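Side-chain contacts in MaoC-like dehydratase (Phytophthora Capsici, PDB 3KH8), which probably catalyses the reversible hydration of 2-enoyl-CoA thioesters, as a lyase built on the hot-dog fold: residues V257-L262 with K275-R280; E289-R294 with A314-G319; W296-G299 with V303-Q306. One frame throughout, in Å; residues are numbered along the deposited sequence.

Contact 1 (V257-L262 with K275-R280); sequences VASRAL and KSIRVR
Ile277, on strand 274-281, reaches across to Ser259 and Leu262 of helix 251-266. This is the hot-dog fold, in which a curved antiparallel sheet wraps round a central helix. The segments 257-262 and 275-280 belong to that helix and to one strand of the wrap. The backbones stay well apart, with Ser259 CA and Ile277 CA 8.1 Å from each other, and no hydrogen bond joins them. Ile277 reaches into the gap, and Leu262 comes to meet it. From CB, which points at the helix, Ile277 sends CG1 anti to its backbone N (chi1 -177°). CG2, the shorter branch, sits between the backbone N and the carbonyl carbon and touches neither helix residue. CG1 serves as the stem that carries CD1 forward. CD1 alone does the touching, and it has two partners. One is apolar: Leu262 CD1 lies 3.7 Å from Ile277 CD1, and the two side chains meet at a slant. Leu262 CB also points toward the strand. The other partner is the Ser259 hydroxyl. It makes a plain van der Waals contact here, because its hydrogen bond is to Met255 O, one turn back in the same helix. All three residues are buried, and Phe305 of strand 302-309 packs against both Leu262 and Ile277. At the closest point of the contact, Ser259 OG is 3.3 Å from Ile277 CD1.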
loop_
_atom_site.group_PDB
_atom_site.type_symbol
_atom_site.label_atom_id
_atom_site.label_comp_id
_atom_site.label_asym_id
_atom_site.label_seq_id
_atom_site.Cartn_x
_atom_site.Cartn_y
_atom_site.Cartn_z
ATOM N N VAL A 257 -2.168 -14.899 -1.363
ATOM C CA VAL A 257 -2.512 -15.396 -0.028
ATOM C C VAL A 257 -2.159 -16.884 0.106
ATOM O O VAL A 257 -1.548 -17.293 1.100
ATOM C CB VAL A 257 -3.999 -15.114 0.327
ATOM C CG1 VAL A 257 -4.410 -15.813 1.618
ATOM C CG2 VAL A 257 -4.230 -13.609 0.460
ATOM N N ALA A 258 -2.524 -17.681 -0.899
ATOM C CA ALA A 258 -2.137 -19.104 -0.914
ATOM C C ALA A 258 -0.611 -19.268 -0.938
ATOM O O ALA A 258 -0.056 -20.097 -0.206
ATOM C CB ALA A 258 -2.781 -19.823 -2.089
ATOM N N SER A 259 0.060 -18.460 -1.761
ATOM C CA SER A 259 1.521 -18.487 -1.865
ATOM C C SER A 259 2.215 -18.181 -0.535
ATOM O O SER A 259 3.248 -18.774 -0.229
ATOM C CB SER A 259 2.014 -17.527 -2.950
ATOM O OG SER A 259 1.516 -17.904 -4.221
ATOM N N ARG A 260 1.643 -17.255 0.237
ATOM C CA ARG A 260 2.147 -16.918 1.566
ATOM C C ARG A 260 2.108 -18.130 2.492
ATOM O O ARG A 260 3.068 -18.388 3.221
ATOM C CB ARG A 260 1.332 -15.783 2.188
ATOM C CG ARG A 260 1.592 -14.394 1.604
ATOM C CD ARG A 260 0.603 -13.379 2.170
ATOM N NE ARG A 260 0.493 -13.505 3.621
ATOM C CZ ARG A 260 -0.612 -13.282 4.322
ATOM N NH1 ARG A 260 -1.734 -12.903 3.720
ATOM N NH2 ARG A 260 -0.591 -13.447 5.635
ATOM N N ALA A 261 0.995 -18.864 2.462
ATOM C CA ALA A 261 0.845 -20.068 3.278
ATOM C C ALA A 261 1.865 -21.129 2.870
ATOM O O ALA A 261 2.487 -21.761 3.727
ATOM C CB ALA A 261 -0.573 -20.613 3.169
ATOM N N LEU A 262 2.043 -21.302 1.560
ATOM C CA LEU A 262 2.994 -22.280 1.024
ATOM C C LEU A 262 4.442 -21.945 1.379
ATOM O O LEU A 262 5.206 -22.829 1.775
ATOM C CB LEU A 262 2.819 -22.432 -0.494
ATOM C CG LEU A 262 1.489 -23.048 -0.944
ATOM C CD1 LEU A 262 1.170 -22.635 -2.381
ATOM C CD2 LEU A 262 1.505 -24.573 -0.793
ATOM N N LYS A 275 9.971 -22.507 -6.096
ATOM C CA LYS A 275 10.333 -22.802 -7.488
ATOM C C LYS A 275 9.235 -22.572 -8.525
ATOM O O LYS A 275 9.459 -21.886 -9.527
ATOM C CB LYS A 275 10.929 -24.213 -7.619
ATOM C CG LYS A 275 12.299 -24.364 -6.969
ATOM C CD LYS A 275 13.325 -23.456 -7.646
ATOM C CE LYS A 275 14.626 -23.420 -6.880
ATOM N NZ LYS A 275 15.516 -22.316 -7.353
ATOM N N SER A 276 8.061 -23.148 -8.302
ATOM C CA SER A 276 6.949 -22.941 -9.226
ATOM C C SER A 276 5.603 -23.092 -8.544
ATOM O O SER A 276 5.487 -23.718 -7.492
ATOM C CB SER A 276 7.041 -23.877 -10.441
ATOM O OG SER A 276 6.860 -25.227 -10.056
ATOM N N ILE A 277 4.590 -22.504 -9.168
ATOM C CA ILE A 277 3.229 -22.543 -8.672
ATOM C C ILE A 277 2.274 -22.377 -9.852
ATOM O O ILE A 277 2.479 -21.513 -10.710
ATOM C CB ILE A 277 2.991 -21.467 -7.557
ATOM C CG1 ILE A 277 1.571 -21.564 -6.981
ATOM C CG2 ILE A 277 3.337 -20.047 -8.059
ATOM C CD1 ILE A 277 1.397 -20.879 -5.632
ATOM N N ARG A 278 1.260 -23.236 -9.914
ATOM C CA ARG A 278 0.193 -23.098 -10.905
ATOM C C ARG A 278 -1.169 -23.384 -10.285
ATOM O O ARG A 278 -1.296 -24.243 -9.407
ATOM C CB ARG A 278 0.445 -23.980 -12.133
ATOM C CG ARG A 278 0.537 -25.481 -11.857
ATOM C CD ARG A 278 0.709 -26.228 -13.166
ATOM N NE ARG A 278 0.938 -27.660 -12.983
ATOM C CZ ARG A 278 0.171 -28.618 -13.496
ATOM N NH1 ARG A 278 -0.894 -28.310 -14.234
ATOM N NH2 ARG A 278 0.476 -29.889 -13.281
ATOM N N VAL A 279 -2.183 -22.651 -10.734
ATOM C CA VAL A 279 -3.510 -22.721 -10.135
ATOM C C VAL A 279 -4.562 -22.502 -11.209
ATOM O O VAL A 279 -4.248 -22.050 -12.320
ATOM C CB VAL A 279 -3.714 -21.627 -9.034
ATOM C CG1 VAL A 279 -2.673 -21.741 -7.920
ATOM C CG2 VAL A 279 -3.715 -20.211 -9.637
ATOM N N ARG A 280 -5.808 -22.820 -10.876
ATOM C CA ARG A 280 -6.926 -22.263 -11.621
ATOM C C ARG A 280 -7.849 -21.506 -10.682
ATOM O O ARG A 280 -7.954 -21.835 -9.498
ATOM C CB ARG A 280 -7.674 -23.325 -12.442
ATOM C CG ARG A 280 -8.559 -24.256 -11.650
ATOM C CD ARG A 280 -9.237 -25.282 -12.567
ATOM N NE ARG A 280 -9.671 -26.443 -11.796
ATOM C CZ ARG A 280 -8.933 -27.529 -11.590
ATOM N NH1 ARG A 280 -7.718 -27.631 -12.117
ATOM N NH2 ARG A 280 -9.418 -28.523 -10.864
#

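Contact 2 (E289-R294 with A314-G319); sequences ETIQTR and AVIVDG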
loop_
_atom_site.group_PDB
_atom_site.type_symbol
_atom_site.label_atom_id
_atom_site.label_comp_id
_atom_site.label_asym_id
_atom_site.label_seq_id
_atom_site.Cartn_x
_atom_site.Cartn_y
_atom_site.Cartn_z
ATOM N N GLU A 289 -13.518 -11.624 3.245
ATOM C CA GLU A 289 -13.682 -13.051 3.492
ATOM C C GLU A 289 -12.374 -13.700 3.936
ATOM O O GLU A 289 -11.279 -13.187 3.644
ATOM C CB GLU A 289 -14.257 -13.753 2.254
ATOM C CG GLU A 289 -15.683 -13.307 1.919
ATOM C CD GLU A 289 -16.341 -14.145 0.838
ATOM O OE1 GLU A 289 -15.705 -14.420 -0.202
ATOM O OE2 GLU A 289 -17.511 -14.523 1.035
ATOM N N THR A 290 -12.498 -14.817 4.651
ATOM C CA THR A 290 -11.349 -15.564 5.150
ATOM C C THR A 290 -10.911 -16.614 4.133
ATOM O O THR A 290 -11.711 -17.462 3.717
ATOM C CB THR A 290 -11.663 -16.240 6.507
ATOM O OG1 THR A 290 -12.113 -15.247 7.436
ATOM C CG2 THR A 290 -10.428 -16.938 7.077
ATOM N N ILE A 291 -9.643 -16.547 3.735
ATOM C CA ILE A 291 -9.085 -17.498 2.775
ATOM C C ILE A 291 -8.306 -18.591 3.494
ATOM O O ILE A 291 -7.285 -18.318 4.136
ATOM C CB ILE A 291 -8.180 -16.809 1.720
ATOM C CG1 ILE A 291 -8.998 -15.831 0.865
ATOM C CG2 ILE A 291 -7.481 -17.864 0.837
ATOM C CD1 ILE A 291 -8.161 -14.974 -0.109
ATOM N N GLN A 292 -8.803 -19.822 3.382
ATOM C CA GLN A 292 -8.135 -21.000 3.937
ATOM C C GLN A 292 -7.315 -21.678 2.854
ATOM O O GLN A 292 -7.832 -21.968 1.773
ATOM C CB GLN A 292 -9.159 -22.014 4.461
ATOM C CG GLN A 292 -10.038 -21.538 5.604
ATOM C CD GLN A 292 -11.205 -22.483 5.864
ATOM O OE1 GLN A 292 -11.937 -22.857 4.945
ATOM N NE2 GLN A 292 -11.386 -22.866 7.118
ATOM N N THR A 293 -6.049 -21.950 3.147
ATOM C CA THR A 293 -5.212 -22.708 2.224
ATOM C C THR A 293 -5.046 -24.148 2.731
ATOM O O THR A 293 -4.494 -24.375 3.816
ATOM C CB THR A 293 -3.840 -22.018 1.979
ATOM O OG1 THR A 293 -4.055 -20.682 1.504
ATOM C CG2 THR A 293 -3.024 -22.777 0.943
ATOM N N ARG A 294 -5.553 -25.102 1.951
ATOM C CA ARG A 294 -5.429 -26.533 2.260
ATOM C C ARG A 294 -4.222 -27.093 1.526
ATOM O O ARG A 294 -4.121 -26.949 0.312
ATOM C CB ARG A 294 -6.664 -27.304 1.788
ATOM C CG ARG A 294 -7.994 -26.801 2.295
ATOM C CD ARG A 294 -9.121 -27.485 1.533
ATOM N NE ARG A 294 -10.415 -27.253 2.166
ATOM C CZ ARG A 294 -11.590 -27.493 1.589
ATOM N NH1 ARG A 294 -11.648 -27.963 0.347
ATOM N NH2 ARG A 294 -12.709 -27.249 2.252
ATOM N N ALA A 314 -16.533 -22.258 -0.254
ATOM C CA ALA A 314 -16.343 -22.252 -1.702
ATOM C C ALA A 314 -14.864 -22.248 -2.073
ATOM O O ALA A 314 -14.098 -21.406 -1.598
ATOM C CB ALA A 314 -17.046 -21.057 -2.324
ATOM N N VAL A 315 -14.466 -23.188 -2.921
ATOM C CA VAL A 315 -13.096 -23.211 -3.428
ATOM C C VAL A 315 -12.910 -22.061 -4.425
ATOM O O VAL A 315 -13.677 -21.934 -5.382
ATOM C CB VAL A 315 -12.723 -24.574 -4.067
ATOM C CG1 VAL A 315 -12.966 -25.732 -3.084
ATOM C CG2 VAL A 315 -13.484 -24.805 -5.349
ATOM N N ILE A 316 -11.916 -21.209 -4.180
ATOM C CA ILE A 316 -11.655 -20.061 -5.056
ATOM C C ILE A 316 -10.408 -20.259 -5.918
ATOM O O ILE A 316 -10.307 -19.718 -7.016
ATOM C CB ILE A 316 -11.572 -18.722 -4.270
ATOM C CG1 ILE A 316 -10.467 -18.766 -3.200
ATOM C CG2 ILE A 316 -12.935 -18.386 -3.660
ATOM C CD1 ILE A 316 -10.121 -17.413 -2.573
ATOM N N VAL A 317 -9.462 -21.033 -5.395
ATOM C CA VAL A 317 -8.248 -21.396 -6.109
ATOM C C VAL A 317 -8.163 -22.922 -6.055
ATOM O O VAL A 317 -8.086 -23.510 -4.974
ATOM C CB VAL A 317 -6.998 -20.763 -5.456
ATOM C CG1 VAL A 317 -5.750 -21.150 -6.205
ATOM C CG2 VAL A 317 -7.128 -19.235 -5.389
ATOM N N ASP A 318 -8.195 -23.553 -7.225
ATOM C CA ASP A 318 -8.271 -25.010 -7.316
ATOM C C ASP A 318 -7.112 -25.553 -8.145
ATOM O O ASP A 318 -6.431 -24.792 -8.846
ATOM C CB ASP A 318 -9.612 -25.417 -7.941
ATOM C CG ASP A 318 -10.118 -26.777 -7.454
ATOM O OD1 ASP A 318 -9.358 -27.559 -6.838
ATOM O OD2 ASP A 318 -11.305 -27.064 -7.702
ATOM N N GLY A 319 -6.888 -26.863 -8.044
ATOM C CA GLY A 319 -5.855 -27.549 -8.821
ATOM C C GLY A 319 -4.459 -26.985 -8.615
ATOM O O GLY A 319 -3.664 -26.917 -9.552
#
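Ile291 and Ile316 make the apolar part of this contact, between strand 290-297 and the start of strand 314-324. Ile316 CB points toward the other segment, and its CD1 methyl does all the touching. That methyl lies 3.9 Å from Ile291 CG1 and 4.0 Å from Ile291 CD1, so it rests against the outer end of the Ile291 branch. The two side chains cross at about a right angle. Ile316 holds CG1 between its backbone N and carbonyl carbon (chi1 59°), which directs the methyl at Ile291. Both residues are buried, and both also touch Ser254 of helix 251-266.

The second kind of contact is looser and mixes a charged group with a methyl. Arg294 extends an almost straight chain past Val315, and Arg294 NH1 comes within 4.3 Å of Val315 CG1. The methyl meets the guanidinium obliquely. Arg294 NH1 makes a hydrogen bond elsewhere, to Gln306 OE1.

No hydrogen bond crosses between the segments. Within 314-319, Asp318 OD1 accepts from Gly319 N at 2.8 Å. The N-H approaches on the anti side of the carboxylate, 31° out of its plane. The same oxygen also accepts from Gln306 NE2, so two bonds hold the carboxylate.

Strand 302-309 pairs with both strands and lies between them. Ile316 and Val317 both face its Ala307, a classic beta bulge in the curved antiparallel sheet of the hot-dog fold.

Contact 3 (W296-G299 with V303-Q306); sequences WQEG and VLFQ
Trp296 and Leu304 form the tight part of this beta hairpin. They are an antiparallel hydrogen-bonded pair. Trp296 N gives its hydrogen to Leu304 O at 2.7 Å and 167°, and Leu304 N returns a bond to Trp296 O at 2.9 Å. Val303 CA adds a weaker CA-H...O contact to Trp296 O, 3.4 Å away. Val303 CG1 reaches the same oxygen, because chi1 of 180° sets that methyl beside the carbonyl carbon, anti to the backbone N.

The Trp296 indole lies with its six-membered edge along the opposite strand. CE3 passes Leu304 O at 3.5 Å, and CH2 ends 3.5 Å from Gln306 OE1. The Gln306 amide stands 62° from the ring plane and meets the ring at its edge. Its polar ends are held from outside the pair, by Asp318 and Arg294. Trp296 NE1 hydrogen-bonds to Arg205 O.

Toward the turn the packing thins. Glu298 is exposed, and its bent chain lays CG 3.8 Å from Leu304 CG. Its carboxylate turns to a salt bridge with Arg205. Gln297 and Val303, a non-hydrogen-bonded pair, barely meet through their side chains. Gln297 OE1 instead accepts from Gly299 N on a lone pair, within the turn end of its own segment.

Phe305 CB points away from strand 290-297, and the ring packs on Phe322 of strand 314-324. Val303 packs on helix 251-266, while Trp296, on the other face of the hairpin, is covered by Ile202, Pro203 and Pro207.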
loop_
_atom_site.group_PDB
_atom_site.type_symbol
_atom_site.label_atom_id
_atom_site.label_comp_id
_atom_site.label_asym_id
_atom_site.label_seq_id
_atom_site.Cartn_x
_atom_site.Cartn_y
_atom_site.Cartn_z
ATOM N N TRP A 296 -1.472 -30.365 0.716
ATOM C CA TRP A 296 -1.172 -31.795 0.699
ATOM C C TRP A 296 0.277 -32.016 0.262
ATOM O O TRP A 296 0.645 -31.715 -0.878
ATOM C CB TRP A 296 -2.101 -32.535 -0.269
ATOM C CG TRP A 296 -3.548 -32.646 0.144
ATOM C CD1 TRP A 296 -4.128 -33.685 0.826
ATOM C CD2 TRP A 296 -4.603 -31.714 -0.138
ATOM N NE1 TRP A 296 -5.473 -33.447 0.998
ATOM C CE2 TRP A 296 -5.791 -32.247 0.418
ATOM C CE3 TRP A 296 -4.660 -30.476 -0.796
ATOM C CZ2 TRP A 296 -7.024 -31.586 0.331
ATOM C CZ3 TRP A 296 -5.886 -29.816 -0.878
ATOM C CH2 TRP A 296 -7.051 -30.373 -0.315
ATOM N N GLN A 297 1.089 -32.529 1.182
ATOM C CA GLN A 297 2.465 -32.925 0.885
ATOM C C GLN A 297 2.444 -34.192 0.033
ATOM O O GLN A 297 1.856 -35.201 0.425
ATOM C CB GLN A 297 3.240 -33.152 2.196
ATOM C CG GLN A 297 4.659 -33.720 2.041
ATOM C CD GLN A 297 5.638 -32.736 1.425
ATOM O OE1 GLN A 297 5.993 -32.848 0.252
ATOM N NE2 GLN A 297 6.071 -31.760 2.213
ATOM N N GLU A 298 3.064 -34.128 -1.142
ATOM C CA GLU A 298 3.128 -35.285 -2.033
ATOM C C GLU A 298 4.543 -35.850 -2.162
ATOM O O GLU A 298 4.770 -36.814 -2.892
ATOM C CB GLU A 298 2.532 -34.959 -3.406
ATOM C CG GLU A 298 1.030 -34.688 -3.380
ATOM C CD GLU A 298 0.212 -35.923 -3.050
ATOM O OE1 GLU A 298 0.016 -36.766 -3.950
ATOM O OE2 GLU A 298 -0.248 -36.047 -1.896
ATOM N N GLY A 299 5.487 -35.253 -1.442
ATOM C CA GLY A 299 6.880 -35.689 -1.473
ATOM C C GLY A 299 7.604 -35.200 -2.711
ATOM O O GLY A 299 6.984 -34.660 -3.636
ATOM N N VAL A 303 3.823 -29.979 -3.588
ATOM C CA VAL A 303 2.669 -29.773 -2.718
ATOM C C VAL A 303 1.441 -29.419 -3.542
ATOM O O VAL A 303 1.470 -28.496 -4.367
ATOM C CB VAL A 303 2.925 -28.666 -1.658
ATOM C CG1 VAL A 303 1.704 -28.472 -0.751
ATOM C CG2 VAL A 303 4.150 -28.994 -0.828
ATOM N N LEU A 304 0.364 -30.163 -3.319
ATOM C CA LEU A 304 -0.910 -29.846 -3.939
ATOM C C LEU A 304 -1.734 -29.028 -2.954
ATOM O O LEU A 304 -1.593 -29.184 -1.734
ATOM C CB LEU A 304 -1.637 -31.117 -4.400
ATOM C CG LEU A 304 -0.857 -32.024 -5.369
ATOM C CD1 LEU A 304 -1.706 -33.193 -5.839
ATOM C CD2 LEU A 304 -0.301 -31.256 -6.581
ATOM N N PHE A 305 -2.563 -28.128 -3.475
ATOM C CA PHE A 305 -3.293 -27.210 -2.607
ATOM C C PHE A 305 -4.557 -26.622 -3.210
ATOM O O PHE A 305 -4.748 -26.631 -4.431
ATOM C CB PHE A 305 -2.373 -26.088 -2.103
ATOM C CG PHE A 305 -1.975 -25.101 -3.162
ATOM C CD1 PHE A 305 -0.868 -25.338 -3.968
ATOM C CD2 PHE A 305 -2.705 -23.928 -3.346
ATOM C CE1 PHE A 305 -0.492 -24.422 -4.944
ATOM C CE2 PHE A 305 -2.343 -23.007 -4.325
ATOM C CZ PHE A 305 -1.230 -23.251 -5.119
ATOM N N GLN A 306 -5.416 -26.125 -2.325
ATOM C CA GLN A 306 -6.588 -25.349 -2.694
ATOM C C GLN A 306 -6.683 -24.150 -1.764
ATOM O O GLN A 306 -6.203 -24.202 -0.630
ATOM C CB GLN A 306 -7.860 -26.177 -2.525
ATOM C CG GLN A 306 -7.996 -27.396 -3.431
ATOM C CD GLN A 306 -9.276 -28.154 -3.142
ATOM O OE1 GLN A 306 -9.544 -28.519 -1.997
ATOM N NE2 GLN A 306 -10.083 -28.375 -4.172
#

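Overall arrangement
All three contacts lie in the MaoC-like domain and share one curved sheet round helix 251-266. Contact 3 is nested inside the loop that contact 2 closes, and both use strand 290-297. Their centres are about 14 Å apart. Arg294 N, 2.8 Å from Gln306 O, continues the hairpin pairing between them. The centre of contact 1 is about 11 Å from each of the other two. Phe305 ties it to contact 3, with Phe305 CZ 3.5 Å from Val279 CG1. Toward contact 2, Asp318 N lies 2.9 Å from Arg280 O, a probable hydrogen bond between neighbouring strands, and Ala261 packs on Thr293.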